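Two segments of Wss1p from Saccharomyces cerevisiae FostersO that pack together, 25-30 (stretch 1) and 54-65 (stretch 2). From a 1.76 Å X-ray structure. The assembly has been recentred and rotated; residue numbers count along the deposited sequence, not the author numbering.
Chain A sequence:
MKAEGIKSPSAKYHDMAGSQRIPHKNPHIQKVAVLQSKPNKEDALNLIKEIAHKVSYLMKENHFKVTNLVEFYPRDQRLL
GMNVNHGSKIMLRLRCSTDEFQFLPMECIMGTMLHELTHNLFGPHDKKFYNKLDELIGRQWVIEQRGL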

# COMPACT_ATOMS: atom_id res chain seq x y z
N LYS A 25 4.82 -4.47 -13.47
CA LYS A 25 3.77 -3.50 -13.25
C LYS A 25 2.46 -4.17 -12.86
O LYS A 25 2.12 -5.25 -13.35
CB LYS A 25 3.56 -2.64 -14.50
CG LYS A 25 4.80 -1.88 -14.92
CD LYS A 25 4.55 -1.05 -16.17
CE LYS A 25 5.84 -0.48 -16.72
NZ LYS A 25 5.57 0.44 -17.86
N ASN A 26 1.74 -3.53 -11.94
CA ASN A 26 0.41 -3.94 -11.54
C ASN A 26 -0.60 -3.24 -12.45
O ASN A 26 -0.68 -2.02 -12.44
CB ASN A 26 0.20 -3.58 -10.06
CG ASN A 26 -1.19 -3.93 -9.52
OD1 ASN A 26 -2.14 -4.17 -10.27
ND2 ASN A 26 -1.31 -3.93 -8.20
N PRO A 27 -1.35 -4.01 -13.26
CA PRO A 27 -2.33 -3.49 -14.22
C PRO A 27 -3.42 -2.64 -13.56
O PRO A 27 -4.10 -1.85 -14.22
CB PRO A 27 -2.95 -4.76 -14.81
CG PRO A 27 -1.96 -5.84 -14.54
CD PRO A 27 -1.30 -5.48 -13.25
N HIS A 28 -3.58 -2.80 -12.25
CA HIS A 28 -4.69 -2.19 -11.53
C HIS A 28 -4.30 -0.94 -10.77
O HIS A 28 -5.14 -0.34 -10.11
CB HIS A 28 -5.29 -3.22 -10.58
CG HIS A 28 -5.49 -4.55 -11.23
ND1 HIS A 28 -6.41 -4.76 -12.23
CD2 HIS A 28 -4.83 -5.73 -11.07
CE1 HIS A 28 -6.34 -6.02 -12.63
NE2 HIS A 28 -5.39 -6.62 -11.95
N ILE A 29 -3.02 -0.57 -10.86
CA ILE A 29 -2.56 0.71 -10.32
C ILE A 29 -1.95 1.52 -11.46
O ILE A 29 -1.00 1.07 -12.10
CB ILE A 29 -1.52 0.52 -9.22
CG1 ILE A 29 -2.11 -0.35 -8.10
CG2 ILE A 29 -1.03 1.88 -8.72
CD1 ILE A 29 -1.12 -0.76 -7.01
N GLN A 30 -2.47 2.70 -11.72
CA GLN A 30 -2.02 3.41 -12.92
C GLN A 30 -0.64 4.06 -12.75
O GLN A 30 0.15 4.12 -13.69
CB GLN A 30 -3.05 4.46 -13.32
CG GLN A 30 -4.35 3.89 -13.78
CD GLN A 30 -5.36 4.97 -14.14
OE1 GLN A 30 -5.06 5.88 -14.91
NE2 GLN A 30 -6.55 4.88 -13.57
N LYS A 54 3.23 -6.94 -5.48
CA LYS A 54 2.85 -8.04 -4.60
C LYS A 54 1.33 -8.09 -4.39
O LYS A 54 0.79 -9.18 -4.21
CB LYS A 54 3.55 -7.93 -3.26
CG LYS A 54 5.01 -8.41 -3.32
CD LYS A 54 5.68 -8.30 -1.97
CE LYS A 54 5.87 -9.68 -1.35
NZ LYS A 54 6.35 -9.59 0.05
N VAL A 55 0.65 -6.94 -4.43
CA VAL A 55 -0.82 -6.95 -4.25
C VAL A 55 -1.62 -7.07 -5.54
O VAL A 55 -2.84 -6.95 -5.52
CB VAL A 55 -1.36 -5.69 -3.55
CG1 VAL A 55 -0.89 -5.64 -2.16
CG2 VAL A 55 -1.03 -4.40 -4.31
N SER A 56 -0.94 -7.33 -6.65
CA SER A 56 -1.62 -7.30 -7.95
C SER A 56 -2.71 -8.38 -8.06
O SER A 56 -3.83 -8.14 -8.55
CB SER A 56 -0.60 -7.45 -9.08
OG SER A 56 0.10 -8.68 -8.98
N TYR A 57 -2.38 -9.57 -7.59
CA TYR A 57 -3.31 -10.69 -7.72
C TYR A 57 -4.56 -10.47 -6.87
O TYR A 57 -5.68 -10.73 -7.31
CB TYR A 57 -2.60 -11.99 -7.32
CG TYR A 57 -3.30 -13.25 -7.77
CD1 TYR A 57 -4.28 -13.84 -6.98
CD2 TYR A 57 -2.98 -13.86 -8.98
CE1 TYR A 57 -4.92 -15.01 -7.37
CE2 TYR A 57 -3.61 -15.04 -9.38
CZ TYR A 57 -4.58 -15.60 -8.57
OH TYR A 57 -5.21 -16.77 -8.95
N LEU A 58 -4.34 -9.98 -5.65
CA LEU A 58 -5.43 -9.71 -4.71
C LEU A 58 -6.35 -8.64 -5.28
O LEU A 58 -7.57 -8.74 -5.21
CB LEU A 58 -4.87 -9.29 -3.35
CG LEU A 58 -5.86 -9.04 -2.20
CD1 LEU A 58 -6.49 -10.34 -1.74
CD2 LEU A 58 -5.18 -8.35 -1.04
N MSE A 59 -5.76 -7.59 -5.84
CA MSE A 59 -6.57 -6.55 -6.45
C MSE A 59 -7.37 -7.10 -7.62
O MSE A 59 -8.53 -6.73 -7.80
CB MSE A 59 -5.70 -5.37 -6.88
CG MSE A 59 -5.15 -4.60 -5.68
SE MSE A 59 -4.11 -3.03 -6.18
CE MSE A 59 -5.53 -1.92 -6.94
N LYS A 60 -6.79 -7.99 -8.42
CA LYS A 60 -7.55 -8.58 -9.53
C LYS A 60 -8.74 -9.38 -8.99
O LYS A 60 -9.87 -9.25 -9.51
CB LYS A 60 -6.67 -9.47 -10.40
CG LYS A 60 -7.46 -10.14 -11.53
CD LYS A 60 -6.56 -10.85 -12.51
CE LYS A 60 -7.16 -10.83 -13.91
NZ LYS A 60 -7.34 -9.43 -14.40
N GLU A 61 -8.50 -10.17 -7.95
CA GLU A 61 -9.54 -11.00 -7.33
C GLU A 61 -10.70 -10.18 -6.77
O GLU A 61 -11.85 -10.62 -6.79
CB GLU A 61 -8.96 -11.85 -6.20
CG GLU A 61 -8.20 -13.08 -6.63
CD GLU A 61 -7.88 -14.00 -5.46
OE1 GLU A 61 -7.99 -13.57 -4.29
OE2 GLU A 61 -7.55 -15.17 -5.72
N ASN A 62 -10.38 -9.00 -6.25
CA ASN A 62 -11.38 -8.17 -5.61
C ASN A 62 -11.90 -7.03 -6.48
O ASN A 62 -12.69 -6.20 -6.02
CB ASN A 62 -10.83 -7.62 -4.29
CG ASN A 62 -10.69 -8.70 -3.24
OD1 ASN A 62 -11.66 -9.01 -2.55
ND2 ASN A 62 -9.50 -9.30 -3.12
N HIS A 63 -11.46 -6.99 -7.73
CA HIS A 63 -11.83 -5.93 -8.67
C HIS A 63 -11.47 -4.54 -8.15
O HIS A 63 -12.18 -3.57 -8.42
CB HIS A 63 -13.34 -6.00 -8.98
CG HIS A 63 -13.83 -7.40 -9.21
ND1 HIS A 63 -13.30 -8.21 -10.19
CD2 HIS A 63 -14.79 -8.12 -8.58
CE1 HIS A 63 -13.92 -9.38 -10.15
NE2 HIS A 63 -14.82 -9.35 -9.19
N PHE A 64 -10.35 -4.45 -7.43
CA PHE A 64 -9.86 -3.18 -6.93
C PHE A 64 -9.07 -2.45 -8.00
O PHE A 64 -8.27 -3.06 -8.72
CB PHE A 64 -8.93 -3.37 -5.72
CG PHE A 64 -9.62 -3.82 -4.46
CD1 PHE A 64 -10.96 -3.55 -4.22
CD2 PHE A 64 -8.90 -4.51 -3.49
CE1 PHE A 64 -11.56 -3.98 -3.04
CE2 PHE A 64 -9.49 -4.93 -2.31
CZ PHE A 64 -10.82 -4.66 -2.08
N LYS A 65 -9.28 -1.14 -8.08
CA LYS A 65 -8.49 -0.25 -8.94
C LYS A 65 -7.97 0.92 -8.12
O LYS A 65 -8.68 1.44 -7.27
CB LYS A 65 -9.33 0.29 -10.11
CG LYS A 65 -9.79 -0.78 -11.10
CD LYS A 65 -8.61 -1.33 -11.90
CE LYS A 65 -9.10 -2.29 -12.99
NZ LYS A 65 -7.97 -2.79 -13.82

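A short turn leading into a strand (stretch 1) lies against a helix and the segment that follows it (stretch 2), burying 411 Å² in all, both sides summed. Lys-25 takes no part: its CA-to-CB bond points away, and its extended side chain is exposed. Contact begins at Asn-26, the buried first residue of a type I turn that closes with Ile-29 N to Asn-26 O at 3.2 Å. Its CA lies 5.3 Å from the CA of Ser-56, in the first turn of the helix, and a t rotamer sets the amide flat against that turn. Asn-26 ND2 sits 3.4 Å from Ser-56 CA and 3.6 Å from Met-59 SE, while Asn-26 CG is 3.6 Å from Ser-56 CB, so the face of the amide lies over the CA and CB of Ser-56. Asparagine suits the site because its two ends do different work: OD1 of Asn-26 accepts a hydrogen bond from His-28 N (2.8 Å), bracing the turn from within, and ND2 is hydrogen-bonded to a residue just outside the stretches, so the buried amide is satisfied. Pro-27, at the second position of the turn with phi -58°, has the backbone shape a type I turn needs; exposed, it adds little to the contact.

His-28 is the centrepiece, with 140 Å² covered by stretch 2. Its CA-to-CB bond points toward stretch 2, and an m rotamer brings the imidazole among Ser-56, Met-59, Lys-60, Phe-64 and Lys-65. His-28 NE2 is 3.5 Å from Lys-60 CB, His-28 CD2 is 3.6 Å from Ser-56 O, and His-28 CB is 3.5 Å from Phe-64 O. At the ring edge, near its plane, Lys-65 NZ donates a hydrogen bond to His-28 ND1 (3.0 Å), the single hydrogen bond between the stretches. Lysine has the reach for this: from a CA-to-CB bond directed sideways, its chain turns at chi1 and chi2, both m, then runs extended through chi3 and chi4, both t. A CA-H...O contact from Lys-65 CA to His-28 O (3.5 Å) joins the backbones nearby. A Schellman motif, with positive phi at His-63 and Phe-64 N bonded to Met-59 O at 2.9 Å, turns the chain out of the helical course and leads into this segment.

Ile-29 opens the strand. Its CA-to-CB bond points sideways, but the side chain's end comes nearer, placing Ile-29 CD1 3.8 Å from SE of Met-59, a selenomethionine. Both residues are buried, and their apolar contact complements the polar bond at His-28. Gln-30, exposed, makes no contact.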